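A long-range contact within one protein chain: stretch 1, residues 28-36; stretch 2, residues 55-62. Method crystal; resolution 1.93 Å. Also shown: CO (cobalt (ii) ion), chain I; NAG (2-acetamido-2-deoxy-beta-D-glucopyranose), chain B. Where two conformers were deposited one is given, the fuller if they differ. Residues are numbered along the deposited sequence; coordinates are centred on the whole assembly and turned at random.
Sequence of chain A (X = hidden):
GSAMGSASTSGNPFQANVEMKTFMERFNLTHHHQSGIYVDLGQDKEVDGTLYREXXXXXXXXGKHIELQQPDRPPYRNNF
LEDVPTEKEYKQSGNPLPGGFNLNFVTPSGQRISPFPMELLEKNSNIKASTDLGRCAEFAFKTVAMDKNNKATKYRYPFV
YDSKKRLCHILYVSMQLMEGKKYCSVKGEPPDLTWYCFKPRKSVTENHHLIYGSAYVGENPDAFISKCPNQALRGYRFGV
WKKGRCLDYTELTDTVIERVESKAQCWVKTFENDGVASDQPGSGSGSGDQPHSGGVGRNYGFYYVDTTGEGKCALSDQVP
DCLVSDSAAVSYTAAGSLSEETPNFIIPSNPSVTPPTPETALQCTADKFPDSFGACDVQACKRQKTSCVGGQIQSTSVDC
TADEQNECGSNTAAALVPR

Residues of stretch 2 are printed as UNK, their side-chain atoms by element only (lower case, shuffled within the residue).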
# COMPACT_ATOMS: atom_id res chain seq x y z
N ASN A 28 -11.78 1.79 2.99
CA ASN A 28 -12.28 2.15 1.66
C ASN A 28 -11.21 2.77 0.81
O ASN A 28 -11.06 3.93 0.77
CB ASN A 28 -13.52 3.04 1.73
CG ASN A 28 -14.21 3.18 0.38
OD1 ASN A 28 -13.62 2.90 -0.64
ND2 ASN A 28 -15.47 3.60 0.39
N LEU A 29 -10.46 1.94 0.13
CA LEU A 29 -9.36 2.42 -0.70
C LEU A 29 -9.83 3.16 -1.95
O LEU A 29 -9.07 3.91 -2.57
CB LEU A 29 -8.48 1.25 -1.10
CG LEU A 29 -7.76 0.63 0.09
CD1 LEU A 29 -7.23 -0.78 -0.19
CD2 LEU A 29 -6.58 1.58 0.51
N THR A 30 -11.08 2.98 -2.35
CA THR A 30 -11.57 3.79 -3.46
C THR A 30 -11.74 5.27 -3.07
O THR A 30 -11.50 6.19 -3.85
CB THR A 30 -12.92 3.26 -3.98
OG1 THR A 30 -12.81 1.86 -4.25
CG2 THR A 30 -13.30 3.99 -5.25
N HIS A 31 -12.21 5.43 -1.83
CA HIS A 31 -12.51 6.72 -1.21
C HIS A 31 -11.28 7.58 -0.93
O HIS A 31 -11.19 8.71 -1.33
CB HIS A 31 -13.33 6.49 0.08
CG HIS A 31 -13.80 7.75 0.73
ND1 HIS A 31 -14.17 8.86 0.00
CD2 HIS A 31 -14.01 8.07 2.03
CE1 HIS A 31 -14.56 9.82 0.83
NE2 HIS A 31 -14.46 9.36 2.07
N HIS A 32 -10.32 7.02 -0.23
CA HIS A 32 -9.17 7.75 0.26
C HIS A 32 -7.93 7.58 -0.63
O HIS A 32 -7.28 8.52 -1.04
CB HIS A 32 -8.91 7.25 1.68
CG HIS A 32 -10.14 7.29 2.53
ND1 HIS A 32 -10.47 6.31 3.43
CD2 HIS A 32 -11.12 8.21 2.59
CE1 HIS A 32 -11.60 6.63 4.02
NE2 HIS A 32 -12.01 7.78 3.54
N HIS A 33 -7.62 6.32 -0.94
CA HIS A 33 -6.38 6.10 -1.71
C HIS A 33 -6.52 6.60 -3.16
O HIS A 33 -5.66 7.33 -3.65
CB HIS A 33 -5.96 4.61 -1.70
CG HIS A 33 -4.70 4.34 -2.48
ND1 HIS A 33 -3.47 4.83 -2.09
CD2 HIS A 33 -4.48 3.64 -3.63
CE1 HIS A 33 -2.55 4.45 -2.97
NE2 HIS A 33 -3.13 3.72 -3.90
N GLN A 34 -7.58 6.15 -3.83
CA GLN A 34 -8.06 6.73 -5.10
C GLN A 34 -7.17 6.49 -6.33
O GLN A 34 -7.30 7.18 -7.34
CB GLN A 34 -8.28 8.25 -4.93
CG GLN A 34 -9.41 8.58 -4.03
CD GLN A 34 -9.60 10.07 -3.90
OE1 GLN A 34 -9.05 10.69 -3.01
NE2 GLN A 34 -10.35 10.65 -4.83
N SER A 35 -6.31 5.48 -6.27
CA SER A 35 -5.42 5.22 -7.39
C SER A 35 -5.00 3.76 -7.37
O SER A 35 -5.40 3.01 -6.50
CB SER A 35 -4.19 6.13 -7.31
OG SER A 35 -3.54 6.21 -8.57
N GLY A 36 -4.19 3.34 -8.35
CA GLY A 36 -3.65 2.01 -8.33
C GLY A 36 -2.81 1.75 -7.09
O GLY A 36 -2.28 2.69 -6.47
N UNK A 55 2.57 8.69 -10.21
CA UNK A 55 1.83 8.09 -9.10
C UNK A 55 1.06 9.14 -8.28
O UNK A 55 1.55 10.25 -8.13
c UNK A 55 4.01 8.39 -10.12
c UNK A 55 4.06 7.19 -9.25
c UNK A 55 2.92 7.44 -8.25
N UNK A 56 -0.10 8.75 -7.77
CA UNK A 56 -1.07 9.72 -7.23
C UNK A 56 -1.79 9.30 -5.98
O UNK A 56 -2.58 10.08 -5.41
c UNK A 56 -2.12 10.00 -8.32
N UNK A 57 -1.62 8.05 -5.58
CA UNK A 57 -2.43 7.47 -4.52
C UNK A 57 -2.14 8.16 -3.19
O UNK A 57 -1.01 8.61 -2.96
N UNK A 58 -3.15 8.25 -2.33
CA UNK A 58 -3.00 8.99 -1.08
C UNK A 58 -2.61 8.13 0.12
O UNK A 58 -2.35 8.68 1.19
c UNK A 58 -4.30 9.73 -0.76
c UNK A 58 -6.01 11.45 -1.38
c UNK A 58 -3.72 11.70 -2.26
c UNK A 58 -4.78 10.70 -1.87
N UNK A 59 -2.62 6.81 -0.01
CA UNK A 59 -2.23 5.96 1.11
C UNK A 59 -0.85 5.36 0.91
O UNK A 59 -0.50 5.00 -0.22
s UNK A 59 -4.87 5.31 1.86
c UNK A 59 -3.19 4.80 1.32
N UNK A 60 -0.08 5.22 2.00
CA UNK A 60 1.21 4.50 1.95
C UNK A 60 0.98 3.02 1.74
O UNK A 60 0.01 2.44 2.24
c UNK A 60 -0.41 5.67 3.37
c UNK A 60 0.69 5.02 4.22
c UNK A 60 1.84 4.77 3.31
N UNK A 61 1.87 2.39 0.98
CA UNK A 61 1.71 0.97 0.68
C UNK A 61 2.83 0.19 1.39
O UNK A 61 4.01 0.24 1.02
c UNK A 61 0.78 1.65 -1.57
c UNK A 61 -0.68 1.62 -1.08
c UNK A 61 1.73 0.69 -0.84
c UNK A 61 1.38 -0.79 -1.10
N UNK A 62 2.42 -0.49 2.46
CA UNK A 62 3.35 -1.07 3.42
C UNK A 62 4.00 -2.34 2.89
O UNK A 62 3.30 -3.29 2.57
c UNK A 62 3.09 1.83 8.97
c UNK A 62 3.62 -0.05 7.51
c UNK A 62 2.08 2.25 8.14
c UNK A 62 3.86 0.70 8.68
c UNK A 62 2.62 -1.38 4.71
c UNK A 62 1.05 0.68 5.05
c UNK A 62 1.83 1.51 6.99
c UNK A 62 2.08 -0.15 5.43
c UNK A 62 2.58 0.36 6.66
n UNK A 62 0.89 1.70 6.00
CO CO I . -14.01 9.80 3.66
C1 NAG B . -16.41 3.64 -0.75
C2 NAG B . -17.93 3.50 -0.63
C3 NAG B . -18.62 3.79 -1.95
C4 NAG B . -18.16 5.14 -2.49
C5 NAG B . -16.64 5.17 -2.58
C6 NAG B . -16.15 6.51 -3.10
C7 NAG B . -18.21 1.82 1.10
C8 NAG B . -18.45 0.37 1.40
N2 NAG B . -18.26 2.16 -0.19
O3 NAG B . -20.04 3.82 -1.76
O4 NAG B . -18.72 5.36 -3.79
O5 NAG B . -16.06 4.92 -1.30
O6 NAG B . -16.44 7.53 -2.13
O7 NAG B . -17.99 2.64 1.98
O HOH W 1 -16.49 9.73 3.84
O HOH W 2 -15.02 11.59 3.28
O HOH W 3 -12.49 11.30 3.62

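Position 55 carries three side-chain carbons that close a ring onto its own backbone N. This is a proline, Pro55, and it touches nothing on stretch 1; its nearest side-chain approach is CB to Ser35 OG, 6.6 Å.

Position 56 has a single side-chain carbon, and this CB lies 4.1 Å from Ser35 OG, a light contact. It is alanine, Ala56.

Position 57 has no side-chain atoms at all, and its CA sits over one face of the His33 ring; it is glycine. Its bareness matters: the CA of Gly57 is 3.8 Å from the ring centroid of His33, in a CH-pi contact. The same CA approaches His33 O at 3.3 Å and Ser35 CB at 3.6 Å. An ideal CB here would fall 2.1 Å from His33 CE1, a clash, so the ring occupies the space a side chain would need.

Position 58 shows four carbons, forked at the second, with one terminal carbon reaching His32 O; the pattern is that of leucine. Leu58 uses its backbone first: its N donates to His33 O at 3.0 Å with an angle of 156°. Its side chain, chi1 m and chi2 t, then places CD1 3.2 Å from His32 O and 3.5 Å from Gln34 OE1.

Position 59 has one carbon followed by one sulfur, which nears Leu29 CD2 and is bonded covalently elsewhere in the structure; this is cysteine. The backbone N of Cys59 donates to His33 ND1 at 3.0 Å, near the plane of the ring, while its SG rests 4.3 Å from Leu29 CD2.

Position 60 again closes three carbons onto its backbone N. It is proline; in Pro60 the CA-to-CB bond points away from stretch 1, and no contact forms.

Position 61 has four carbons, forked at the first, with one arm two carbons long whose end carbon nears His33 CE1: isoleucine. The end of Ile61 comes nearer than its base, bringing CD1 to 3.9 Å from His33 CE1.

Position 62 has one carbon leading into fused five- and six-membered rings holding eight carbons and one nitrogen. It is tryptophan, and Trp62 lies out of reach of stretch 1.

The contact works around one histidine. His33, with chi1 t, accepts hydrogen bonds from two successive backbone N atoms through its O and ND1, while its NE2 donates to Gly36 O at 2.9 Å. Because ND1 accepts and NE2 donates, the ring ties the far loop to its own. The design rule is economical: a polar ring reads the backbone at its edge, glycine admits its face, Ile61 CD1 packs near the ring at His33 CE1, and Cys59 SG meets Leu29 CD2.

Stretch 2, residues 55-62: PAGLCPIW
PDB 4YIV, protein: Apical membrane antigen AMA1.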